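Local coordinates for immune protein (Enterobacter cloacae, PDB 6D7Y) that binds the toxic C-terminal tip of the contact-dependent growth inhibition protein CdiA and probably acts as the immunity protein that neutralises it, at residues B[16-21]-B[48-53]; B[32-37]-B[63-68]; B[54-59]-B[85-90]. All blocks are in the same frame, centred on the assembly; numbering follows the deposited sequence.

Contact 1. Residues B[16-21]-B[48-53]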
loop_
_atom_site.group_PDB
_atom_site.type_symbol
_atom_site.label_atom_id
_atom_site.label_comp_id
_atom_site.label_asym_id
_atom_site.label_seq_id
_atom_site.Cartn_x
_atom_site.Cartn_y
_atom_site.Cartn_z
ATOM N N ARG B 16 1.837 -7.873 12.636
ATOM C CA ARG B 16 1.242 -6.526 12.664
ATOM C C ARG B 16 0.424 -6.220 11.405
ATOM O O ARG B 16 -0.196 -5.162 11.321
ATOM C CB ARG B 16 2.349 -5.464 12.743
ATOM C CG ARG B 16 3.391 -5.656 13.843
ATOM C CD ARG B 16 2.910 -5.371 15.255
ATOM N NE ARG B 16 2.649 -3.943 15.489
ATOM C CZ ARG B 16 1.449 -3.365 15.596
ATOM N NH1 ARG B 16 1.378 -2.054 15.806
ATOM N NH2 ARG B 16 0.317 -4.069 15.531
ATOM N N LEU B 17 0.456 -7.128 10.427
ATOM C CA LEU B 17 -0.259 -6.952 9.150
ATOM C C LEU B 17 -1.721 -6.507 9.273
ATOM O O LEU B 17 -2.109 -5.504 8.690
ATOM C CB LEU B 17 -0.165 -8.240 8.330
ATOM C CG LEU B 17 -0.851 -8.271 6.962
ATOM C CD1 LEU B 17 -0.419 -7.095 6.099
ATOM C CD2 LEU B 17 -0.549 -9.601 6.289
ATOM N N PHE B 18 -2.539 -7.262 9.994
ATOM C CA PHE B 18 -3.945 -6.871 10.184
ATOM C C PHE B 18 -4.090 -5.425 10.673
ATOM O O PHE B 18 -4.892 -4.664 10.158
ATOM C CB PHE B 18 -4.652 -7.798 11.179
ATOM C CG PHE B 18 -6.019 -7.300 11.597
ATOM C CD1 PHE B 18 -7.134 -7.507 10.787
ATOM C CD2 PHE B 18 -6.182 -6.599 12.783
ATOM C CE1 PHE B 18 -8.388 -7.036 11.166
ATOM C CE2 PHE B 18 -7.429 -6.122 13.164
ATOM C CZ PHE B 18 -8.536 -6.346 12.360
ATOM N N PHE B 19 -3.300 -5.053 11.672
ATOM C CA PHE B 19 -3.384 -3.708 12.249
ATOM C C PHE B 19 -2.886 -2.629 11.286
ATOM O O PHE B 19 -3.396 -1.502 11.283
ATOM C CB PHE B 19 -2.706 -3.720 13.623
ATOM C CG PHE B 19 -3.310 -4.750 14.549
ATOM C CD1 PHE B 19 -4.519 -4.497 15.193
ATOM C CD2 PHE B 19 -2.707 -6.003 14.724
ATOM C CE1 PHE B 19 -5.105 -5.455 16.006
ATOM C CE2 PHE B 19 -3.284 -6.962 15.549
ATOM C CZ PHE B 19 -4.488 -6.689 16.188
ATOM N N LEU B 20 -1.908 -2.979 10.454
ATOM C CA LEU B 20 -1.442 -2.054 9.426
ATOM C C LEU B 20 -2.602 -1.847 8.449
ATOM O O LEU B 20 -2.940 -0.723 8.112
ATOM C CB LEU B 20 -0.231 -2.611 8.675
ATOM C CG LEU B 20 0.291 -1.782 7.488
ATOM C CD1 LEU B 20 0.712 -0.393 7.919
ATOM C CD2 LEU B 20 1.453 -2.498 6.827
ATOM N N LEU B 21 -3.234 -2.943 8.039
ATOM C CA LEU B 21 -4.345 -2.851 7.087
ATOM C C LEU B 21 -5.500 -2.031 7.648
ATOM O O LEU B 21 -6.071 -1.230 6.920
ATOM C CB LEU B 21 -4.782 -4.233 6.590
ATOM C CG LEU B 21 -3.734 -4.967 5.720
ATOM C CD1 LEU B 21 -4.133 -6.420 5.516
ATOM C CD2 LEU B 21 -3.478 -4.282 4.378
ATOM N N PHE B 48 -11.831 -5.800 6.548
ATOM C CA PHE B 48 -10.769 -6.668 7.030
ATOM C C PHE B 48 -11.093 -7.249 8.406
ATOM O O PHE B 48 -11.531 -6.534 9.301
ATOM C CB PHE B 48 -9.440 -5.922 7.114
ATOM C CG PHE B 48 -8.944 -5.405 5.797
ATOM C CD1 PHE B 48 -8.629 -6.282 4.773
ATOM C CD2 PHE B 48 -8.721 -4.045 5.603
ATOM C CE1 PHE B 48 -8.151 -5.810 3.561
ATOM C CE2 PHE B 48 -8.233 -3.567 4.395
ATOM C CZ PHE B 48 -7.950 -4.452 3.372
ATOM N N SER B 49 -10.878 -8.550 8.546
ATOM C CA SER B 49 -11.082 -9.258 9.795
ATOM C C SER B 49 -9.756 -9.925 10.099
ATOM O O SER B 49 -8.934 -10.116 9.196
ATOM C CB SER B 49 -12.200 -10.291 9.661
ATOM O OG SER B 49 -11.926 -11.191 8.604
ATOM N N GLU B 50 -9.535 -10.261 11.366
ATOM C CA GLU B 50 -8.282 -10.890 11.780
ATOM C C GLU B 50 -8.121 -12.298 11.210
ATOM O O GLU B 50 -7.003 -12.734 10.963
ATOM C CB GLU B 50 -8.160 -10.912 13.314
ATOM C CG GLU B 50 -8.233 -9.522 13.940
ATOM C CD GLU B 50 -8.022 -9.510 15.447
ATOM O OE1 GLU B 50 -7.367 -10.435 15.973
ATOM O OE2 GLU B 50 -8.497 -8.554 16.106
ATOM N N LEU B 51 -9.236 -13.003 11.002
ATOM C CA LEU B 51 -9.201 -14.367 10.444
ATOM C C LEU B 51 -8.886 -14.348 8.943
ATOM O O LEU B 51 -8.301 -15.298 8.425
ATOM C CB LEU B 51 -10.501 -15.133 10.735
ATOM C CG LEU B 51 -10.816 -15.368 12.217
ATOM C CD1 LEU B 51 -12.153 -16.083 12.368
ATOM C CD2 LEU B 51 -9.703 -16.148 12.913
ATOM N N LEU B 52 -9.289 -13.279 8.254
ATOM C CA LEU B 52 -8.966 -13.109 6.837
ATOM C C LEU B 52 -7.444 -13.103 6.666
ATOM O O LEU B 52 -6.889 -13.822 5.837
ATOM C CB LEU B 52 -9.539 -11.781 6.314
ATOM C CG LEU B 52 -9.020 -11.177 4.995
ATOM C CD1 LEU B 52 -9.056 -12.137 3.813
ATOM C CD2 LEU B 52 -9.800 -9.910 4.676
ATOM N N ILE B 53 -6.789 -12.289 7.484
ATOM C CA ILE B 53 -5.342 -12.152 7.456
ATOM C C ILE B 53 -4.639 -13.434 7.898
ATOM O O ILE B 53 -3.622 -13.822 7.320
ATOM C CB ILE B 53 -4.895 -10.962 8.336
ATOM C CG1 ILE B 53 -5.673 -9.681 7.954
ATOM C CG2 ILE B 53 -3.386 -10.770 8.270
ATOM C CD1 ILE B 53 -5.679 -9.342 6.481
#
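F18 makes the largest single contribution to this helix-to-helix contact, its ring standing against the first turn of the helix that begins at E50. With CG anti to the backbone N (chi1 170°), the side chain leaves helix 17-25 toward its partner. Its CB lies beside I53 CG1, which also sits at the ring edge near CD1. Further out, CE1 comes to 3.4 Å from both S49 C and E50 N, so this corner of the ring abuts the peptide that opens the second helix. The CG methylene of E50 lies over the ring, nearest CE2 and CZ, 3.5 Å from the F18 ring centroid and only 9° off the normal, a CH-pi contact over the centre of the face. S49 is the N-cap residue of this helix, and its OG accepts a weak hydrogen bond from L52 N (3.4 Å). Helix 17-25 packs on the antiparallel sheet, where L17 and L21 both touch V96, and L21 also V87; F48, in the loop just before the second helix, reaches L85 of strand 78-90. On this buried side the I53 branches divide their work: CG2 meets L17 CD2 at 3.7 Å, whereas CD1 is pressed to 3.4 Å from L21 CD1, closer than usual for two methyl carbons. L21 CB also lies over one face of the F48 ring, 4.2 Å from its centroid and offset toward the rim.

Contact 2. Residues B[32-37]-B[63-68]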
loop_
_atom_site.group_PDB
_atom_site.type_symbol
_atom_site.label_atom_id
_atom_site.label_comp_id
_atom_site.label_asym_id
_atom_site.label_seq_id
_atom_site.Cartn_x
_atom_site.Cartn_y
_atom_site.Cartn_z
ATOM N N PHE B 32 -13.866 -1.823 -1.542
ATOM C CA PHE B 32 -14.653 -2.729 -2.353
ATOM C C PHE B 32 -13.753 -3.411 -3.363
ATOM O O PHE B 32 -12.533 -3.184 -3.387
ATOM C CB PHE B 32 -15.741 -1.934 -3.079
ATOM C CG PHE B 32 -15.209 -0.782 -3.870
ATOM C CD1 PHE B 32 -14.985 0.441 -3.257
ATOM C CD2 PHE B 32 -14.913 -0.920 -5.219
ATOM C CE1 PHE B 32 -14.477 1.511 -3.970
ATOM C CE2 PHE B 32 -14.412 0.149 -5.944
ATOM C CZ PHE B 32 -14.186 1.366 -5.318
ATOM N N ASP B 33 -14.368 -4.236 -4.198
ATOM C CA ASP B 33 -13.667 -4.990 -5.239
ATOM C C ASP B 33 -12.528 -5.857 -4.673
ATOM O O ASP B 33 -11.385 -5.761 -5.100
ATOM C CB ASP B 33 -13.146 -4.057 -6.342
ATOM C CG ASP B 33 -12.642 -4.819 -7.565
ATOM O OD1 ASP B 33 -13.141 -5.934 -7.834
ATOM O OD2 ASP B 33 -11.761 -4.293 -8.262
ATOM N N PHE B 34 -12.867 -6.691 -3.694
ATOM C CA PHE B 34 -11.918 -7.622 -3.111
ATOM C C PHE B 34 -11.568 -8.644 -4.192
ATOM O O PHE B 34 -12.467 -9.236 -4.799
ATOM C CB PHE B 34 -12.524 -8.306 -1.888
ATOM C CG PHE B 34 -11.672 -9.402 -1.326
ATOM C CD1 PHE B 34 -10.541 -9.107 -0.583
ATOM C CD2 PHE B 34 -12.020 -10.741 -1.509
ATOM C CE1 PHE B 34 -9.755 -10.124 -0.051
ATOM C CE2 PHE B 34 -11.241 -11.761 -0.975
ATOM C CZ PHE B 34 -10.102 -11.453 -0.248
ATOM N N ASN B 35 -10.275 -8.852 -4.424
ATOM C CA ASN B 35 -9.809 -9.768 -5.471
ATOM C C ASN B 35 -8.635 -10.568 -4.923
ATOM O O ASN B 35 -7.887 -10.059 -4.118
ATOM C CB ASN B 35 -9.398 -8.965 -6.713
ATOM C CG ASN B 35 -9.322 -9.817 -7.965
ATOM O OD1 ASN B 35 -9.692 -10.996 -7.958
ATOM N ND2 ASN B 35 -8.880 -9.213 -9.065
ATOM N N PHE B 36 -8.446 -11.786 -5.416
ATOM C CA PHE B 36 -7.446 -12.731 -4.883
ATOM C C PHE B 36 -6.875 -13.697 -5.925
ATOM O O PHE B 36 -7.569 -14.045 -6.885
ATOM C CB PHE B 36 -8.170 -13.537 -3.815
ATOM C CG PHE B 36 -9.538 -13.962 -4.252
ATOM C CD1 PHE B 36 -9.726 -15.136 -4.974
ATOM C CD2 PHE B 36 -10.637 -13.140 -4.017
ATOM C CE1 PHE B 36 -10.991 -15.504 -5.413
ATOM C CE2 PHE B 36 -11.902 -13.501 -4.453
ATOM C CZ PHE B 36 -12.079 -14.684 -5.152
ATOM N N SER B 37 -5.638 -14.162 -5.713
ATOM C CA SER B 37 -4.982 -15.105 -6.652
ATOM C C SER B 37 -5.412 -16.579 -6.472
ATOM O O SER B 37 -5.132 -17.412 -7.326
ATOM C CB SER B 37 -3.457 -14.954 -6.643
ATOM O OG SER B 37 -2.916 -15.107 -5.353
ATOM N N LEU B 63 0.714 -15.869 -2.434
ATOM C CA LEU B 63 -0.680 -15.442 -2.514
ATOM C C LEU B 63 -0.800 -13.929 -2.575
ATOM O O LEU B 63 -0.031 -13.214 -1.968
ATOM C CB LEU B 63 -1.411 -15.951 -1.258
ATOM C CG LEU B 63 -2.886 -15.655 -0.985
ATOM C CD1 LEU B 63 -3.777 -16.214 -2.083
ATOM C CD2 LEU B 63 -3.288 -16.265 0.361
ATOM N N TYR B 64 -1.806 -13.463 -3.301
ATOM C CA TYR B 64 -2.097 -12.050 -3.441
ATOM C C TYR B 64 -3.561 -11.798 -3.272
ATOM O O TYR B 64 -4.368 -12.643 -3.603
ATOM C CB TYR B 64 -1.755 -11.585 -4.874
ATOM C CG TYR B 64 -2.486 -10.316 -5.340
ATOM C CD1 TYR B 64 -1.986 -9.055 -5.043
ATOM C CD2 TYR B 64 -3.667 -10.390 -6.082
ATOM C CE1 TYR B 64 -2.643 -7.904 -5.453
ATOM C CE2 TYR B 64 -4.335 -9.237 -6.505
ATOM C CZ TYR B 64 -3.812 -7.998 -6.188
ATOM O OH TYR B 64 -4.422 -6.836 -6.589
ATOM N N PHE B 65 -3.881 -10.634 -2.729
ATOM C CA PHE B 65 -5.252 -10.155 -2.746
ATOM C C PHE B 65 -5.172 -8.645 -2.862
ATOM O O PHE B 65 -4.189 -8.020 -2.455
ATOM C CB PHE B 65 -6.132 -10.645 -1.583
ATOM C CG PHE B 65 -5.823 -10.042 -0.245
ATOM C CD1 PHE B 65 -6.501 -8.913 0.188
ATOM C CD2 PHE B 65 -4.927 -10.645 0.609
ATOM C CE1 PHE B 65 -6.259 -8.375 1.436
ATOM C CE2 PHE B 65 -4.660 -10.108 1.858
ATOM C CZ PHE B 65 -5.328 -8.967 2.272
ATOM N N GLY B 66 -6.182 -8.070 -3.486
ATOM C CA GLY B 66 -6.230 -6.647 -3.667
ATOM C C GLY B 66 -7.621 -6.153 -3.407
ATOM O O GLY B 66 -8.592 -6.928 -3.405
ATOM N N VAL B 67 -7.712 -4.857 -3.182
ATOM C CA VAL B 67 -8.969 -4.227 -2.894
ATOM C C VAL B 67 -8.906 -2.790 -3.358
ATOM O O VAL B 67 -7.856 -2.154 -3.280
ATOM C CB VAL B 67 -9.296 -4.332 -1.376
ATOM C CG1 VAL B 67 -8.217 -3.714 -0.528
ATOM C CG2 VAL B 67 -10.623 -3.695 -1.046
ATOM N N SER B 68 -10.011 -2.295 -3.906
ATOM C CA SER B 68 -10.081 -0.908 -4.317
ATOM C C SER B 68 -10.552 -0.112 -3.116
ATOM O O SER B 68 -11.430 -0.555 -2.361
ATOM C CB SER B 68 -11.020 -0.707 -5.517
ATOM O OG SER B 68 -10.481 -1.339 -6.658
HETATM O O HOH W 1 -6.757 -7.167 -8.269
#
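The rings of F34 and F65 meet obliquely, their planes turned 45° apart and the closest atoms, F34 CE1 and F65 CD1, separated by 3.5 Å. F34 points away from strand 63-68 at its CB, but its anti chi1 brings the ring back to F65. F65 instead holds CG between its backbone N and carbonyl carbon. Its CB lies beside that of F36, its non-hydrogen-bonded partner, on the same face of the sheet. The other face bears F32, N35 and S68. There S68 CB sits over one face of the F32 ring, 3.9 Å from the centroid and offset toward the rim. Y64 lays its ring along its own strand, so that G66 N lies over one ring face; G66 has no side chain to stand in the way. A water bridges Y64 OH to N35 ND2, the latter bond being weak.

The backbone pairing that carries these side chains is antiparallel. F32 and S68 exchange two hydrogen bonds, as do N35 and G66; G66 N reaches N35 O at 2.7 Å. Between the pairs the register shifts by one, D33 and F34 together facing V67; D33 has phi and psi both positive (56° and 54°). At the far end S37 leaves the strand, yet its backbone N still donates to Y64 O at 2.9 Å. S37 OG takes the place of a strand carbonyl, accepting from Y64 N at 2.9 Å. F65 also meets the F56 ring edge-to-face, and L63, F65 and V67 bond to strand 78-90 on the other side. This is the pairing of an outermost strand, 30-36, with the next strand of an antiparallel sheet, interrupted by a beta bulge.

Contact 3. Residues B[54-59]-B[85-90]; sequences DSFLGF and LRVLKY
K89 starts from an unusual chi1 of 93°, off the staggered positions, and then runs out extended through its remaining torsions, while F56 comes from the helix with CG anti to its backbone N (chi1 171°). The two side chains slide past each other in opposite directions: the F56 tip CZ reaches K89 CB at 3.8 Å, and K89 NZ reaches the end of the helix. There NZ donates to two backbone carbonyls. The bond to F59 O is short, 2.7 Å, and lies in the carbonyl plane; that to L57 O is longer, 3.2 Å, with the ammonium group well above the carbonyl plane. A positive charge beside carbonyls at the C-terminal end of a helix should suit the helix dipole. F56 meanwhile presents its edge to the strand backbone at L88 C, and its CZ touches V87 CG1 at 3.8 Å. The axes of helix 54-58 and strand 85-90 come no closer than 9.7 Å and are inclined by 33°. F56 lies in the layer between helix and sheet, against L63 of strand 63-75 and L17 of helix 17-25, while K89 also touches V94 of strand 93-102.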
loop_
_atom_site.group_PDB
_atom_site.type_symbol
_atom_site.label_atom_id
_atom_site.label_comp_id
_atom_site.label_asym_id
_atom_site.label_seq_id
_atom_site.Cartn_x
_atom_site.Cartn_y
_atom_site.Cartn_z
ATOM N N ASP B 54 -5.202 -14.097 8.910
ATOM C CA ASP B 54 -4.641 -15.338 9.424
ATOM C C ASP B 54 -4.640 -16.401 8.321
ATOM O O ASP B 54 -3.643 -17.101 8.123
ATOM C CB ASP B 54 -5.435 -15.821 10.648
ATOM C CG ASP B 54 -4.761 -16.984 11.369
ATOM O OD1 ASP B 54 -3.541 -17.192 11.146
ATOM O OD2 ASP B 54 -5.439 -17.677 12.179
ATOM N N SER B 55 -5.753 -16.500 7.593
ATOM C CA SER B 55 -5.877 -17.459 6.488
ATOM C C SER B 55 -4.900 -17.112 5.389
ATOM O O SER B 55 -4.285 -17.990 4.807
ATOM C CB SER B 55 -7.291 -17.452 5.913
ATOM O OG SER B 55 -8.207 -17.880 6.887
ATOM N N PHE B 56 -4.779 -15.823 5.100
ATOM C CA PHE B 56 -3.841 -15.339 4.080
ATOM C C PHE B 56 -2.415 -15.773 4.436
ATOM O O PHE B 56 -1.706 -16.330 3.600
ATOM C CB PHE B 56 -3.958 -13.812 3.950
ATOM C CG PHE B 56 -2.893 -13.177 3.098
ATOM C CD1 PHE B 56 -2.991 -13.186 1.712
ATOM C CD2 PHE B 56 -1.808 -12.546 3.687
ATOM C CE1 PHE B 56 -2.010 -12.592 0.922
ATOM C CE2 PHE B 56 -0.823 -11.951 2.906
ATOM C CZ PHE B 56 -0.923 -11.978 1.522
ATOM N N LEU B 57 -2.031 -15.561 5.694
ATOM C CA LEU B 57 -0.691 -15.911 6.169
ATOM C C LEU B 57 -0.437 -17.407 6.281
ATOM O O LEU B 57 0.696 -17.849 6.133
ATOM C CB LEU B 57 -0.408 -15.242 7.506
ATOM C CG LEU B 57 -0.383 -13.719 7.444
ATOM C CD1 LEU B 57 -0.309 -13.144 8.843
ATOM C CD2 LEU B 57 0.752 -13.198 6.558
ATOM N N GLY B 58 -1.483 -18.180 6.544
ATOM C CA GLY B 58 -1.342 -19.629 6.670
ATOM C C GLY B 58 -1.390 -20.368 5.345
ATOM O O GLY B 58 -1.170 -21.576 5.312
ATOM N N PHE B 59 -1.661 -19.653 4.252
ATOM C CA PHE B 59 -1.764 -20.295 2.940
ATOM C C PHE B 59 -0.439 -20.903 2.486
ATOM O O PHE B 59 0.597 -20.240 2.502
ATOM C CB PHE B 59 -2.276 -19.306 1.885
ATOM C CG PHE B 59 -2.622 -19.950 0.567
ATOM C CD1 PHE B 59 -3.859 -20.578 0.390
ATOM C CD2 PHE B 59 -1.733 -19.919 -0.499
ATOM C CE1 PHE B 59 -4.189 -21.170 -0.823
ATOM C CE2 PHE B 59 -2.059 -20.507 -1.713
ATOM C CZ PHE B 59 -3.288 -21.134 -1.875
ATOM N N LEU B 85 -5.167 -1.261 -3.389
ATOM C CA LEU B 85 -4.350 -1.756 -2.288
ATOM C C LEU B 85 -3.979 -3.169 -2.643
ATOM O O LEU B 85 -4.876 -3.986 -2.951
ATOM C CB LEU B 85 -5.155 -1.764 -1.011
ATOM C CG LEU B 85 -4.490 -2.297 0.257
ATOM C CD1 LEU B 85 -3.372 -1.378 0.661
ATOM C CD2 LEU B 85 -5.528 -2.417 1.356
ATOM N N ARG B 86 -2.679 -3.485 -2.576
ATOM C CA ARG B 86 -2.189 -4.807 -2.924
ATOM C C ARG B 86 -1.477 -5.407 -1.714
ATOM O O ARG B 86 -0.679 -4.726 -1.082
ATOM C CB ARG B 86 -1.188 -4.709 -4.071
ATOM C CG ARG B 86 -1.745 -4.058 -5.307
ATOM C CD ARG B 86 -0.765 -3.975 -6.468
ATOM N NE ARG B 86 -0.559 -5.241 -7.187
ATOM C CZ ARG B 86 0.570 -5.960 -7.261
ATOM N NH1 ARG B 86 1.714 -5.578 -6.696
ATOM N NH2 ARG B 86 0.558 -7.083 -7.970
ATOM N N VAL B 87 -1.795 -6.658 -1.399
ATOM C CA VAL B 87 -1.165 -7.355 -0.287
ATOM C C VAL B 87 -0.640 -8.635 -0.888
ATOM O O VAL B 87 -1.399 -9.402 -1.471
ATOM C CB VAL B 87 -2.160 -7.640 0.835
ATOM C CG1 VAL B 87 -1.426 -8.233 2.039
ATOM C CG2 VAL B 87 -2.912 -6.371 1.221
ATOM N N LEU B 88 0.656 -8.896 -0.739
ATOM C CA LEU B 88 1.223 -10.081 -1.351
ATOM C C LEU B 88 2.204 -10.785 -0.460
ATOM O O LEU B 88 2.974 -10.133 0.214
ATOM C CB LEU B 88 1.893 -9.711 -2.684
ATOM C CG LEU B 88 2.957 -8.621 -2.791
ATOM C CD1 LEU B 88 4.325 -9.059 -2.331
ATOM C CD2 LEU B 88 3.124 -8.195 -4.242
ATOM N N LYS B 89 2.150 -12.114 -0.443
ATOM C CA LYS B 89 3.117 -12.869 0.349
ATOM C C LYS B 89 3.909 -13.704 -0.660
ATOM O O LYS B 89 3.337 -14.312 -1.568
ATOM C CB LYS B 89 2.495 -13.712 1.491
ATOM C CG LYS B 89 2.162 -15.160 1.183
ATOM C CD LYS B 89 2.034 -15.970 2.468
ATOM C CE LYS B 89 2.056 -17.454 2.164
ATOM N NZ LYS B 89 2.252 -18.269 3.386
ATOM N N TYR B 90 5.228 -13.696 -0.492
ATOM C CA TYR B 90 6.174 -14.387 -1.367
ATOM C C TYR B 90 7.268 -14.979 -0.481
ATOM O O TYR B 90 7.265 -14.750 0.730
ATOM C CB TYR B 90 6.777 -13.403 -2.388
ATOM C CG TYR B 90 7.400 -12.189 -1.756
ATOM C CD1 TYR B 90 6.601 -11.156 -1.310
ATOM C CD2 TYR B 90 8.794 -12.054 -1.621
ATOM C CE1 TYR B 90 7.137 -10.025 -0.717
ATOM C CE2 TYR B 90 9.352 -10.919 -1.029
ATOM C CZ TYR B 90 8.504 -9.908 -0.568
ATOM O OH TYR B 90 8.983 -8.759 0.033
#

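Along the chain, contacts 1 and 3 follow in series, while contact 2 interlaces with both. The centres of contacts 1 and 2 lie about 14 Å apart, and contact 3 is about 10 Å from each. Helix 50-58 serves contacts 1 and 3, meeting helix 17-25 near its start and strand 78-90 near its end. Contacts 2 and 3 share the sheet, in which strands 63-75 and 78-90 are neighbours. Side chains join all three: I53 packs on F65, L52 on F34 and L17 on L57, so that the two helices and the strands at the 30-36 end of the sheet share apolar packing.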